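Local coordinates for protein putative alpha-L-fucosidase (Bacteroides thetaiotaomicron, PDB 4H41) that is of unconfirmed function but, as a putative alpha-L-fucosidase with a TIM-barrel fold, probably hydrolyses fucose-containing glycans of the host, at residues E137-K140 and Y141-D144; V102-Y105 and L106-A109; D250-D253 and A254-V258. One frame throughout, in Å; residues are numbered along the deposited sequence.

In the fold
From the N terminus the chain reaches interaction 2 first (102-109, in helix 101-111), then interaction 1 (137-144, in helix 136-151) and last interaction 3 (250-258, at the start of helix 252-266). Each is a local contact between successive turns, the third running from a turn into its helix, and closes no long loop; the three follow in series, so none nests in or crosses another. Interaction 2 lies against strands 70-73 and 115-119 and helix 53-65. Interaction 1 packs against helix 173-187, its nearest atoms about 8 Å from those of interaction 2. Interaction 3 sits across the chain's centre from both, wedged between helices 219-233 and 290-302 of the same eight-stranded barrel.

Interaction 1 (E137-K140 and Y141-D144); sequences EDNK and YVID
Tyr141 leans back over the preceding turn of helix 136-151, its ring carried toward Glu137 by a chi1 of -65° that sets CG beside its own backbone N. Followed outward, its CB lies 3.6 Å from Asp138 O, CG passes the carbonyl carbon of Lys140, and CD2 comes within 3.4 Å of Glu137 O. That carbonyl oxygen and Asp138 O both lie at the ring's edge, near its plane, so aromatic C-H rather than the pi cloud is turned to them. CE2, further out, approaches the aliphatic CG of Glu137 loosely at 4.4 Å. The ring also stacks with Tyr88, whose hydroxyl bonds to Asp138 OD1, while Arg125 forms a salt bridge with OD2 of the same carboxylate.

Asn139, Val142 and Ile143, buried like Asp138, make the packing on the inner side. Asn139 and Val142 run side by side, with OD1 of the amide 4.0 Å from Val142 CB; OD1 takes its hydrogen bond from Tyr121 N and ND2 donates to Glu135 O, which pins the amide at both ends. Ile143 folds its CG1 branch back over the turn, CG1 lying 3.2 Å from Asn139 O and CD1 reaching Asn139 CB, while the residue packs outward on Gln183, Cys184 and Ile187 of helix 173-187. In the backbone, Val142 N reaches Asp138 O at 3.0 Å, nearly straight at 162°, and Ile143 N reaches Asn139 O at 2.8 Å. The next bond, from Asp144 N to Lys140 O, is weak; Lys140 O also accepts from Gln183 NE2. The arrangement is that of an amphipathic barrel helix, here the longer of the two between strands 115-119 and 157-162 of a TIM barrel.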
loop_
_atom_site.group_PDB
_atom_site.type_symbol
_atom_site.label_atom_id
_atom_site.label_comp_id
_atom_site.label_asym_id
_atom_site.label_seq_id
_atom_site.Cartn_x
_atom_site.Cartn_y
_atom_site.Cartn_z
ATOM N N GLU B 137 6.436 21.339 28.509
ATOM C CA GLU B 137 5.329 21.766 29.364
ATOM C C GLU B 137 4.193 20.761 29.494
ATOM O O GLU B 137 3.820 20.455 30.630
ATOM C CB GLU B 137 4.764 23.108 28.923
ATOM C CG GLU B 137 3.813 23.707 29.951
ATOM C CD GLU B 137 3.665 25.212 29.880
ATOM O OE1 GLU B 137 3.701 25.761 28.754
ATOM O OE2 GLU B 137 3.502 25.842 30.951
ATOM N N ASP B 138 3.633 20.267 28.402
ATOM C CA ASP B 138 2.506 19.296 28.505
ATOM C C ASP B 138 2.956 18.028 29.196
ATOM O O ASP B 138 2.190 17.454 29.957
ATOM C CB ASP B 138 1.923 18.940 27.145
ATOM C CG ASP B 138 1.183 20.068 26.439
ATOM O OD1 ASP B 138 0.658 20.961 27.123
ATOM O OD2 ASP B 138 1.237 20.117 25.222
ATOM N N ASN B 139 4.222 17.594 28.958
ATOM C CA ASN B 139 4.707 16.385 29.596
ATOM C C ASN B 139 4.892 16.581 31.098
ATOM O O ASN B 139 4.784 15.592 31.800
ATOM C CB ASN B 139 5.947 15.846 28.961
ATOM C CG ASN B 139 5.596 15.031 27.763
ATOM O OD1 ASN B 139 4.911 13.980 27.873
ATOM N ND2 ASN B 139 5.923 15.531 26.591
ATOM N N LYS B 140 5.064 17.823 31.612
ATOM C CA LYS B 140 5.092 18.010 33.062
ATOM C C LYS B 140 3.795 17.518 33.699
ATOM O O LYS B 140 3.834 16.892 34.761
ATOM C CB LYS B 140 5.330 19.472 33.460
ATOM C CG LYS B 140 6.654 20.024 33.001
ATOM C CD LYS B 140 7.016 21.267 33.762
ATOM C CE LYS B 140 8.213 21.918 33.121
ATOM N NZ LYS B 140 8.833 22.968 33.967
ATOM N N TYR B 141 2.661 17.782 33.055
ATOM C CA TYR B 141 1.352 17.366 33.558
ATOM C C TYR B 141 1.095 15.906 33.275
ATOM O O TYR B 141 0.563 15.217 34.134
ATOM C CB TYR B 141 0.240 18.203 32.930
ATOM C CG TYR B 141 0.333 19.650 33.323
ATOM C CD1 TYR B 141 -0.257 20.114 34.496
ATOM C CD2 TYR B 141 1.066 20.548 32.564
ATOM C CE1 TYR B 141 -0.165 21.453 34.870
ATOM C CE2 TYR B 141 1.184 21.882 32.935
ATOM C CZ TYR B 141 0.571 22.332 34.095
ATOM O OH TYR B 141 0.692 23.651 34.461
ATOM N N VAL B 142 1.470 15.426 32.075
ATOM C CA VAL B 142 1.263 14.031 31.685
ATOM C C VAL B 142 2.041 13.098 32.597
ATOM O O VAL B 142 1.467 12.128 33.100
ATOM C CB VAL B 142 1.605 13.798 30.193
ATOM C CG1 VAL B 142 1.701 12.302 29.853
ATOM C CG2 VAL B 142 0.580 14.493 29.279
ATOM N N ILE B 143 3.346 13.342 32.765
ATOM C CA ILE B 143 4.161 12.520 33.654
ATOM C C ILE B 143 3.536 12.465 35.059
ATOM O O ILE B 143 3.405 11.381 35.605
ATOM C CB ILE B 143 5.625 13.028 33.691
ATOM C CG1 ILE B 143 6.296 12.831 32.299
ATOM C CG2 ILE B 143 6.457 12.310 34.795
ATOM C CD1 ILE B 143 7.587 13.733 32.069
ATOM N N ASP B 144 3.148 13.603 35.619
ATOM C CA ASP B 144 2.572 13.673 36.975
ATOM C C ASP B 144 1.290 12.820 37.100
ATOM O O ASP B 144 1.204 11.966 37.980
ATOM C CB ASP B 144 2.264 15.112 37.348
ATOM C CG ASP B 144 1.442 15.233 38.633
ATOM O OD1 ASP B 144 1.945 14.802 39.704
ATOM O OD2 ASP B 144 0.248 15.666 38.546
#

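Interaction 2 (V102-Y105 and L106-A109); sequences VDMY and LRLA
The guanidinium of Arg107 turns its edge to the carboxylate of Asp103, while one of its faces lies over Met104 CA, 3.7 Å from NH2. On the arginine's side the match is flat: Asp103 OD2 lies practically in the guanidinium plane and accepts both NE and NH2, each at 3.0 Å. On the acid's side it is skewed, for the two planes are 44° apart and both nitrogens reach OD2 from the same face, NH2 on the syn side and NE from above the plane. NE also makes a weak bond to OD1. Asp103 sets its CG anti to the backbone N (chi1 165°), beside its carbonyl carbon and so on the side of the following turn; the arginine chain bends at chi3 to meet it.

Away from the charges, Val102 and Leu106 point the same way with CG1 and CD1 3.7 Å apart, and rest on Phe118 and Phe116 of strand 115-119. Met104, a selenomethionine, crosses Leu108, Met104 CG lying 4.1 Å from Leu108 CD1, both against Trp56 of helix 53-65. Tyr105 meets the same tryptophan edge-to-face.

Asp103 OD1 also bonds to Tyr154 OH, and Arg107 NH1 forms a salt bridge with Glu53. The arginine is thus shared between two acids, which probably helps to keep Asp103 ionised and fixes the rotation of the guanidinium.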
loop_
_atom_site.group_PDB
_atom_site.type_symbol
_atom_site.label_atom_id
_atom_site.label_comp_id
_atom_site.label_asym_id
_atom_site.label_seq_id
_atom_site.Cartn_x
_atom_site.Cartn_y
_atom_site.Cartn_z
ATOM N N VAL B 102 -3.556 2.497 27.761
ATOM C CA VAL B 102 -2.504 2.401 28.787
ATOM C C VAL B 102 -2.880 1.282 29.778
ATOM O O VAL B 102 -2.066 0.392 30.042
ATOM C CB VAL B 102 -2.244 3.752 29.475
ATOM C CG1 VAL B 102 -1.246 3.595 30.594
ATOM C CG2 VAL B 102 -1.707 4.763 28.463
ATOM N N ASP B 103 -4.126 1.297 30.259
ATOM C CA ASP B 103 -4.655 0.259 31.145
ATOM C C ASP B 103 -4.541 -1.106 30.467
ATOM O O ASP B 103 -4.063 -2.062 31.072
ATOM C CB ASP B 103 -6.125 0.542 31.486
ATOM C CG ASP B 103 -6.838 -0.655 32.102
ATOM O OD1 ASP B 103 -6.555 -0.972 33.270
ATOM O OD2 ASP B 103 -7.623 -1.321 31.383
HETATM N N MSE B 104 -4.953 -1.190 29.202
HETATM C CA MSE B 104 -4.944 -2.458 28.483
HETATM C C MSE B 104 -3.548 -3.000 28.347
HETATM O O MSE B 104 -3.326 -4.173 28.660
HETATM C CB MSE B 104 -5.565 -2.311 27.081
HETATM C CG MSE B 104 -5.753 -3.636 26.386
HETATM SE SE MSE B 104 -6.157 -3.362 24.533
HETATM C CE MSE B 104 -4.388 -2.713 23.967
ATOM N N TYR B 105 -2.617 -2.185 27.859
ATOM C CA TYR B 105 -1.234 -2.646 27.686
ATOM C C TYR B 105 -0.580 -3.011 28.997
ATOM O O TYR B 105 0.163 -3.978 29.042
ATOM C CB TYR B 105 -0.374 -1.607 26.964
ATOM C CG TYR B 105 -0.758 -1.394 25.527
ATOM C CD1 TYR B 105 -0.951 -2.476 24.663
ATOM C CD2 TYR B 105 -0.832 -0.116 24.987
ATOM C CE1 TYR B 105 -1.229 -2.281 23.318
ATOM C CE2 TYR B 105 -1.117 0.084 23.638
ATOM C CZ TYR B 105 -1.311 -1.000 22.810
ATOM O OH TYR B 105 -1.555 -0.799 21.478
ATOM N N LEU B 106 -0.809 -2.246 30.054
ATOM C CA LEU B 106 -0.246 -2.583 31.371
ATOM C C LEU B 106 -0.766 -3.940 31.857
ATOM O O LEU B 106 0.026 -4.730 32.379
ATOM C CB LEU B 106 -0.538 -1.495 32.367
ATOM C CG LEU B 106 0.338 -0.254 32.210
ATOM C CD1 LEU B 106 -0.231 0.914 32.983
ATOM C CD2 LEU B 106 1.747 -0.502 32.702
ATOM N N ARG B 107 -2.057 -4.236 31.655
ATOM C CA ARG B 107 -2.636 -5.526 32.062
ATOM C C ARG B 107 -2.066 -6.658 31.215
ATOM O O ARG B 107 -1.755 -7.724 31.735
ATOM C CB ARG B 107 -4.167 -5.505 31.978
ATOM C CG ARG B 107 -4.794 -4.723 33.127
ATOM C CD ARG B 107 -6.308 -4.853 33.170
ATOM N NE ARG B 107 -6.951 -4.181 32.045
ATOM C CZ ARG B 107 -7.395 -4.747 30.931
ATOM N NH1 ARG B 107 -7.280 -6.062 30.751
ATOM N NH2 ARG B 107 -7.953 -4.003 29.979
ATOM N N LEU B 108 -1.911 -6.433 29.908
ATOM C CA LEU B 108 -1.363 -7.464 29.032
ATOM C C LEU B 108 0.119 -7.695 29.348
ATOM O O LEU B 108 0.555 -8.842 29.379
ATOM C CB LEU B 108 -1.554 -7.098 27.556
ATOM C CG LEU B 108 -2.999 -7.107 27.075
ATOM C CD1 LEU B 108 -3.091 -6.631 25.639
ATOM C CD2 LEU B 108 -3.640 -8.516 27.213
ATOM N N ALA B 109 0.888 -6.626 29.611
ATOM C CA ALA B 109 2.300 -6.771 29.974
ATOM C C ALA B 109 2.433 -7.573 31.247
ATOM O O ALA B 109 3.311 -8.442 31.327
ATOM C CB ALA B 109 2.971 -5.411 30.123
#

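Interaction 3 (D250-D253 and A254-V258)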
loop_
_atom_site.group_PDB
_atom_site.type_symbol
_atom_site.label_atom_id
_atom_site.label_comp_id
_atom_site.label_asym_id
_atom_site.label_seq_id
_atom_site.Cartn_x
_atom_site.Cartn_y
_atom_site.Cartn_z
ATOM N N ASP B 250 25.844 -1.319 4.043
ATOM C CA ASP B 250 27.307 -1.393 4.113
ATOM C C ASP B 250 27.877 -0.240 5.015
ATOM O O ASP B 250 29.094 -0.119 5.153
ATOM C CB ASP B 250 27.927 -1.358 2.718
ATOM C CG ASP B 250 27.562 -0.175 1.867
ATOM O OD1 ASP B 250 26.872 0.725 2.370
ATOM O OD2 ASP B 250 27.934 -0.171 0.667
ATOM N N GLU B 251 27.006 0.573 5.644
ATOM C CA GLU B 251 27.417 1.637 6.572
ATOM C C GLU B 251 27.130 1.272 8.024
ATOM O O GLU B 251 27.462 2.044 8.918
ATOM C CB GLU B 251 26.672 2.942 6.231
ATOM C CG GLU B 251 26.997 3.420 4.840
ATOM C CD GLU B 251 26.249 4.659 4.389
ATOM O OE1 GLU B 251 25.034 4.799 4.675
ATOM O OE2 GLU B 251 26.871 5.443 3.643
ATOM N N LEU B 252 26.546 0.088 8.271
ATOM C CA LEU B 252 26.132 -0.328 9.617
ATOM C C LEU B 252 27.312 -0.439 10.555
ATOM O O LEU B 252 27.263 0.091 11.670
ATOM C CB LEU B 252 25.411 -1.683 9.553
ATOM C CG LEU B 252 24.029 -1.687 8.830
ATOM C CD1 LEU B 252 23.595 -3.095 8.560
ATOM C CD2 LEU B 252 23.003 -0.997 9.642
ATOM N N ASP B 253 28.387 -1.107 10.119
ATOM C CA ASP B 253 29.553 -1.260 10.997
ATOM C C ASP B 253 30.159 0.095 11.391
ATOM O O ASP B 253 30.477 0.286 12.562
ATOM C CB ASP B 253 30.641 -2.122 10.358
ATOM C CG ASP B 253 30.306 -3.584 10.221
ATOM O OD1 ASP B 253 29.383 -4.050 10.924
ATOM O OD2 ASP B 253 31.006 -4.285 9.446
ATOM N N ALA B 254 30.260 1.024 10.454
ATOM C CA ALA B 254 30.848 2.334 10.759
ATOM C C ALA B 254 30.019 3.103 11.783
ATOM O O ALA B 254 30.567 3.610 12.763
ATOM C CB ALA B 254 31.003 3.148 9.484
ATOM N N PHE B 255 28.692 3.182 11.578
ATOM C CA PHE B 255 27.848 3.937 12.510
ATOM C C PHE B 255 27.654 3.191 13.825
ATOM O O PHE B 255 27.631 3.831 14.874
ATOM C CB PHE B 255 26.488 4.284 11.873
ATOM C CG PHE B 255 26.577 5.508 10.990
ATOM C CD1 PHE B 255 26.512 6.777 11.531
ATOM C CD2 PHE B 255 26.775 5.387 9.623
ATOM C CE1 PHE B 255 26.652 7.905 10.724
ATOM C CE2 PHE B 255 26.891 6.518 8.809
ATOM C CZ PHE B 255 26.836 7.770 9.371
ATOM N N PHE B 256 27.477 1.872 13.796
ATOM C CA PHE B 256 27.295 1.159 15.050
ATOM C C PHE B 256 28.538 1.209 15.928
ATOM O O PHE B 256 28.412 1.293 17.154
ATOM C CB PHE B 256 26.870 -0.294 14.808
ATOM C CG PHE B 256 25.447 -0.515 14.333
ATOM C CD1 PHE B 256 24.615 0.556 14.004
ATOM C CD2 PHE B 256 24.952 -1.790 14.169
ATOM C CE1 PHE B 256 23.295 0.333 13.596
ATOM C CE2 PHE B 256 23.627 -2.002 13.791
ATOM C CZ PHE B 256 22.819 -0.938 13.478
ATOM N N THR B 257 29.730 1.196 15.325
ATOM C CA THR B 257 30.972 1.297 16.080
ATOM C C THR B 257 31.039 2.655 16.799
ATOM O O THR B 257 31.345 2.716 18.000
ATOM C CB THR B 257 32.191 1.088 15.182
ATOM O OG1 THR B 257 32.132 -0.242 14.654
ATOM C CG2 THR B 257 33.500 1.272 15.948
ATOM N N VAL B 258 30.673 3.729 16.096
ATOM C CA VAL B 258 30.658 5.050 16.701
ATOM C C VAL B 258 29.567 5.172 17.786
ATOM O O VAL B 258 29.850 5.721 18.839
ATOM C CB VAL B 258 30.480 6.129 15.616
ATOM C CG1 VAL B 258 29.896 7.390 16.189
ATOM C CG2 VAL B 258 31.802 6.395 14.908
HETATM O O HOH W 1 30.473 0.292 7.625
#
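Leu252 and Phe256 meet one turn apart at the start of helix 252-266, the helix of the beta-alpha-beta unit between strands 239-243 and 269-273 of the TIM barrel. This is the tight side. The two side chains point the same way, Leu252 CD2 touching the ring at CZ (3.8 Å), and Phe256 CG sits 3.3 Å from Leu252 O, whose carbonyl also takes Phe256 N at 2.8 Å. Ala299 of helix 290-302 packs on both residues, and Tyr305 meets the Phe256 ring with planes about 35° apart. An alanine in place of Phe256 is likely to open a gap between Leu252 CD2, Ala299 and Tyr305. Phe255 turns to helix 219-233, its ring edge receiving Glu251 O at 3.5 Å from CD2 and its N giving Glu251 O a nearly straight bond of 171°.

The other side is looser and wetter. Ala254 is exposed, and a water bridges the backbone, donating to Asp250 O and accepting from Ala254 N, both at 2.9 Å. Asp250 OD2 forms a salt bridge with Lys80 of the second subunit, and Asp253 pairs with Arg302. On this exposed flank one carbonyl is gripped twice: Asp253 O accepts Thr257 N at 3.0 Å and, from the opposite face of its plane, Thr257 OG1 at 2.7 Å.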